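Local atomic coordinates of Non-ribosomal peptide synthetase (PDB entry 3WV4), a protein that belongs to the non-ribosomal peptide synthetases and carries a fold of the AMP-binding (ANL) enzyme superfamily. Residues Leu76-Asp88 against Leu171-Ala185. Sequence-based numbering, arbitrary orientation.
Sequences LLNHSQAFSAWLD and LWADVERLRDAGAGA
Helix 76-88 and helix 171-180 cross at 111°, their axes 8.3 Å apart at closest approach, with A82 facing R179 at the crossing. A single knob-into-hole contact joins these two helices of the AMP-binding domain. V175 is the knob, set among H79, A82, F83 and W86. V175 CG1, anti to the backbone N (chi1 166°), lies 3.6 Å from A82 CB. Its CG2 meets the edge of the F83 ring. The W86 indole lies along L171, D174 and L178. L171 CD1 lies over one face of its indole, and L178 CD1 and D174 CB sit at its edge. Y166 packs edge-to-face on the same indole. After the helix, a Schellman motif at G182 turns the chain back across helix 76-88. There A183 CB touches A85 CB at 3.6 Å. G184 CA gives a nearly straight C-H...O contact to Q81 O at 3.5 Å. Toward the start of segment 76-88, H79 lies rim to rim with W172, planes 5° apart, and stacks on W71. R179 bends at chi3 beside H79. Its NE and NH2 grip D180 OD1 side-on, and R179 CD lies over the imidazole face, 3.8 Å from the H79 ring centroid.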
# COMPACT_ATOMS: atom_id res chain seq x y z
N LEU A 76 2.52 -8.19 -16.90
CA LEU A 76 1.82 -7.19 -16.08
C LEU A 76 1.67 -5.90 -16.85
O LEU A 76 0.64 -5.24 -16.79
CB LEU A 76 2.57 -6.95 -14.76
CG LEU A 76 2.03 -5.81 -13.93
CD1 LEU A 76 0.57 -6.01 -13.62
CD2 LEU A 76 2.86 -5.70 -12.65
N LEU A 77 2.72 -5.50 -17.54
CA LEU A 77 2.68 -4.25 -18.30
C LEU A 77 1.70 -4.37 -19.45
O LEU A 77 0.91 -3.48 -19.65
CB LEU A 77 4.09 -3.89 -18.83
CG LEU A 77 4.19 -2.73 -19.77
CD1 LEU A 77 3.94 -1.42 -19.05
CD2 LEU A 77 5.57 -2.71 -20.42
N ASN A 78 1.72 -5.49 -20.17
CA ASN A 78 0.78 -5.71 -21.26
C ASN A 78 -0.67 -5.53 -20.80
O ASN A 78 -1.42 -4.74 -21.37
CB ASN A 78 0.95 -7.12 -21.86
CG ASN A 78 2.24 -7.28 -22.65
OD1 ASN A 78 2.87 -6.30 -23.02
ND2 ASN A 78 2.66 -8.54 -22.88
N HIS A 79 -1.04 -6.25 -19.73
CA HIS A 79 -2.39 -6.20 -19.20
C HIS A 79 -2.73 -4.83 -18.65
O HIS A 79 -3.86 -4.35 -18.84
CB HIS A 79 -2.57 -7.24 -18.13
CG HIS A 79 -2.59 -8.64 -18.66
ND1 HIS A 79 -3.77 -9.27 -19.00
CD2 HIS A 79 -1.60 -9.53 -18.91
CE1 HIS A 79 -3.50 -10.50 -19.42
NE2 HIS A 79 -2.20 -10.68 -19.40
N SER A 80 -1.75 -4.14 -18.06
CA SER A 80 -1.96 -2.77 -17.57
C SER A 80 -2.28 -1.81 -18.73
O SER A 80 -3.26 -1.07 -18.70
CB SER A 80 -0.74 -2.30 -16.75
OG SER A 80 -0.62 -3.00 -15.53
N GLN A 81 -1.49 -1.88 -19.78
CA GLN A 81 -1.78 -1.11 -21.03
C GLN A 81 -3.16 -1.43 -21.58
O GLN A 81 -3.93 -0.52 -21.94
CB GLN A 81 -0.72 -1.45 -22.08
CG GLN A 81 0.63 -0.93 -21.65
CD GLN A 81 1.75 -1.31 -22.61
OE1 GLN A 81 1.60 -2.18 -23.45
NE2 GLN A 81 2.88 -0.64 -22.49
N ALA A 82 -3.48 -2.73 -21.65
CA ALA A 82 -4.79 -3.13 -22.16
C ALA A 82 -5.90 -2.54 -21.31
O ALA A 82 -6.92 -2.03 -21.81
CB ALA A 82 -4.88 -4.65 -22.21
N PHE A 83 -5.69 -2.56 -19.99
CA PHE A 83 -6.71 -1.98 -19.12
C PHE A 83 -6.81 -0.47 -19.33
O PHE A 83 -7.92 0.08 -19.30
CB PHE A 83 -6.50 -2.35 -17.64
CG PHE A 83 -7.60 -1.83 -16.79
CD1 PHE A 83 -8.86 -2.42 -16.85
CD2 PHE A 83 -7.44 -0.65 -16.11
CE1 PHE A 83 -9.91 -1.89 -16.13
CE2 PHE A 83 -8.48 -0.13 -15.36
CZ PHE A 83 -9.73 -0.75 -15.36
N SER A 84 -5.68 0.21 -19.58
CA SER A 84 -5.74 1.62 -19.93
C SER A 84 -6.61 1.85 -21.21
O SER A 84 -7.41 2.79 -21.27
CB SER A 84 -4.34 2.19 -20.13
OG SER A 84 -3.56 2.15 -18.93
N ALA A 85 -6.48 0.99 -22.23
CA ALA A 85 -7.27 1.16 -23.46
C ALA A 85 -8.73 0.96 -23.17
O ALA A 85 -9.56 1.63 -23.74
CB ALA A 85 -6.84 0.18 -24.51
N TRP A 86 -9.04 0.09 -22.23
CA TRP A 86 -10.40 -0.06 -21.81
C TRP A 86 -10.92 1.20 -21.17
O TRP A 86 -12.06 1.58 -21.39
CB TRP A 86 -10.48 -1.21 -20.81
CG TRP A 86 -11.82 -1.60 -20.43
CD1 TRP A 86 -12.61 -2.52 -21.05
CD2 TRP A 86 -12.52 -1.18 -19.26
NE1 TRP A 86 -13.80 -2.66 -20.36
CE2 TRP A 86 -13.79 -1.85 -19.27
CE3 TRP A 86 -12.25 -0.25 -18.24
CZ2 TRP A 86 -14.74 -1.65 -18.27
CZ3 TRP A 86 -13.20 -0.07 -17.24
CH2 TRP A 86 -14.44 -0.74 -17.27
N LEU A 87 -10.13 1.83 -20.29
CA LEU A 87 -10.55 3.09 -19.74
C LEU A 87 -10.80 4.09 -20.86
O LEU A 87 -11.82 4.75 -20.89
CB LEU A 87 -9.49 3.66 -18.78
CG LEU A 87 -9.34 2.87 -17.47
CD1 LEU A 87 -8.22 3.43 -16.62
CD2 LEU A 87 -10.64 2.88 -16.69
N ASP A 88 -9.86 4.19 -21.79
CA ASP A 88 -10.00 5.11 -22.91
C ASP A 88 -11.31 4.82 -23.66
O ASP A 88 -12.04 5.73 -24.03
CB ASP A 88 -8.80 4.96 -23.85
CG ASP A 88 -7.49 5.47 -23.25
OD1 ASP A 88 -7.57 6.37 -22.39
OD2 ASP A 88 -6.40 4.97 -23.67
N LEU A 171 -15.56 -7.91 -18.00
CA LEU A 171 -14.72 -6.90 -18.66
C LEU A 171 -13.34 -7.40 -19.00
O LEU A 171 -12.70 -6.87 -19.88
CB LEU A 171 -14.58 -5.60 -17.89
CG LEU A 171 -13.57 -5.57 -16.74
CD1 LEU A 171 -12.19 -5.10 -17.22
CD2 LEU A 171 -14.06 -4.66 -15.63
N TRP A 172 -12.85 -8.42 -18.30
CA TRP A 172 -11.55 -8.98 -18.64
C TRP A 172 -11.54 -9.58 -20.04
O TRP A 172 -10.51 -9.55 -20.67
CB TRP A 172 -11.03 -9.99 -17.59
CG TRP A 172 -9.52 -9.94 -17.50
CD1 TRP A 172 -8.63 -10.90 -17.91
CD2 TRP A 172 -8.73 -8.84 -17.01
NE1 TRP A 172 -7.35 -10.46 -17.70
CE2 TRP A 172 -7.38 -9.19 -17.16
CE3 TRP A 172 -9.04 -7.58 -16.48
CZ2 TRP A 172 -6.34 -8.34 -16.79
CZ3 TRP A 172 -8.00 -6.74 -16.08
CH2 TRP A 172 -6.68 -7.11 -16.26
N ALA A 173 -12.67 -10.09 -20.53
CA ALA A 173 -12.70 -10.60 -21.91
C ALA A 173 -12.23 -9.53 -22.88
O ALA A 173 -11.42 -9.79 -23.78
CB ALA A 173 -14.11 -11.08 -22.29
N ASP A 174 -12.76 -8.32 -22.72
CA ASP A 174 -12.36 -7.19 -23.55
C ASP A 174 -10.92 -6.82 -23.36
O ASP A 174 -10.26 -6.51 -24.33
CB ASP A 174 -13.24 -5.96 -23.22
CG ASP A 174 -14.70 -6.19 -23.59
OD1 ASP A 174 -14.95 -7.01 -24.53
OD2 ASP A 174 -15.57 -5.58 -22.92
N VAL A 175 -10.45 -6.83 -22.12
CA VAL A 175 -9.06 -6.44 -21.86
C VAL A 175 -8.14 -7.41 -22.58
O VAL A 175 -7.09 -7.03 -23.08
CB VAL A 175 -8.71 -6.40 -20.35
CG1 VAL A 175 -7.21 -6.34 -20.12
CG2 VAL A 175 -9.35 -5.20 -19.70
N GLU A 176 -8.51 -8.68 -22.60
CA GLU A 176 -7.68 -9.66 -23.32
C GLU A 176 -7.66 -9.41 -24.84
O GLU A 176 -6.60 -9.48 -25.48
CB GLU A 176 -8.15 -11.08 -22.99
CG GLU A 176 -7.76 -11.44 -21.57
CD GLU A 176 -8.20 -12.82 -21.14
OE1 GLU A 176 -9.33 -13.25 -21.49
OE2 GLU A 176 -7.42 -13.44 -20.38
N ARG A 177 -8.82 -9.08 -25.41
CA ARG A 177 -8.87 -8.75 -26.82
C ARG A 177 -7.98 -7.57 -27.08
O ARG A 177 -7.21 -7.53 -28.01
CB ARG A 177 -10.27 -8.39 -27.25
CG ARG A 177 -11.26 -9.53 -27.35
CD ARG A 177 -12.59 -9.01 -27.99
NE ARG A 177 -13.15 -7.80 -27.29
CZ ARG A 177 -12.89 -6.52 -27.63
NH1 ARG A 177 -12.11 -6.21 -28.67
NH2 ARG A 177 -13.39 -5.52 -26.92
N LEU A 178 -8.09 -6.58 -26.19
CA LEU A 178 -7.31 -5.37 -26.32
C LEU A 178 -5.86 -5.67 -26.18
O LEU A 178 -5.03 -5.08 -26.85
CB LEU A 178 -7.72 -4.37 -25.27
CG LEU A 178 -9.08 -3.72 -25.56
CD1 LEU A 178 -9.67 -3.03 -24.33
CD2 LEU A 178 -8.95 -2.76 -26.74
N ARG A 179 -5.54 -6.59 -25.27
CA ARG A 179 -4.16 -7.01 -25.09
C ARG A 179 -3.58 -7.61 -26.37
O ARG A 179 -2.47 -7.30 -26.76
CB ARG A 179 -4.07 -8.04 -23.98
CG ARG A 179 -2.68 -8.47 -23.59
CD ARG A 179 -2.76 -9.79 -22.86
NE ARG A 179 -3.41 -10.82 -23.68
CZ ARG A 179 -4.10 -11.87 -23.23
NH1 ARG A 179 -4.29 -12.05 -21.92
NH2 ARG A 179 -4.61 -12.75 -24.08
N ASP A 180 -4.38 -8.46 -27.00
CA ASP A 180 -3.96 -9.20 -28.17
C ASP A 180 -3.71 -8.26 -29.33
O ASP A 180 -2.73 -8.41 -30.06
CB ASP A 180 -5.00 -10.26 -28.50
CG ASP A 180 -5.00 -11.38 -27.49
OD1 ASP A 180 -4.06 -11.45 -26.66
OD2 ASP A 180 -5.95 -12.16 -27.47
N ALA A 181 -4.55 -7.25 -29.45
CA ALA A 181 -4.35 -6.15 -30.40
C ALA A 181 -3.21 -5.18 -30.07
O ALA A 181 -2.95 -4.25 -30.83
CB ALA A 181 -5.65 -5.39 -30.54
N GLY A 182 -2.51 -5.37 -28.96
CA GLY A 182 -1.47 -4.40 -28.52
C GLY A 182 -1.99 -3.01 -28.17
O GLY A 182 -1.28 -2.03 -28.31
N ALA A 183 -3.24 -2.90 -27.71
CA ALA A 183 -3.80 -1.57 -27.38
C ALA A 183 -3.22 -0.95 -26.11
O ALA A 183 -2.84 -1.66 -25.18
CB ALA A 183 -5.32 -1.64 -27.25
N GLY A 184 -3.11 0.37 -26.10
CA GLY A 184 -2.96 1.13 -24.89
C GLY A 184 -1.52 1.49 -24.57
O GLY A 184 -1.26 1.97 -23.48
N ALA A 185 -0.59 1.19 -25.49
CA ALA A 185 0.84 1.43 -25.24
C ALA A 185 1.18 2.89 -25.21
O ALA A 185 2.17 3.27 -24.60
CB ALA A 185 1.73 0.72 -26.29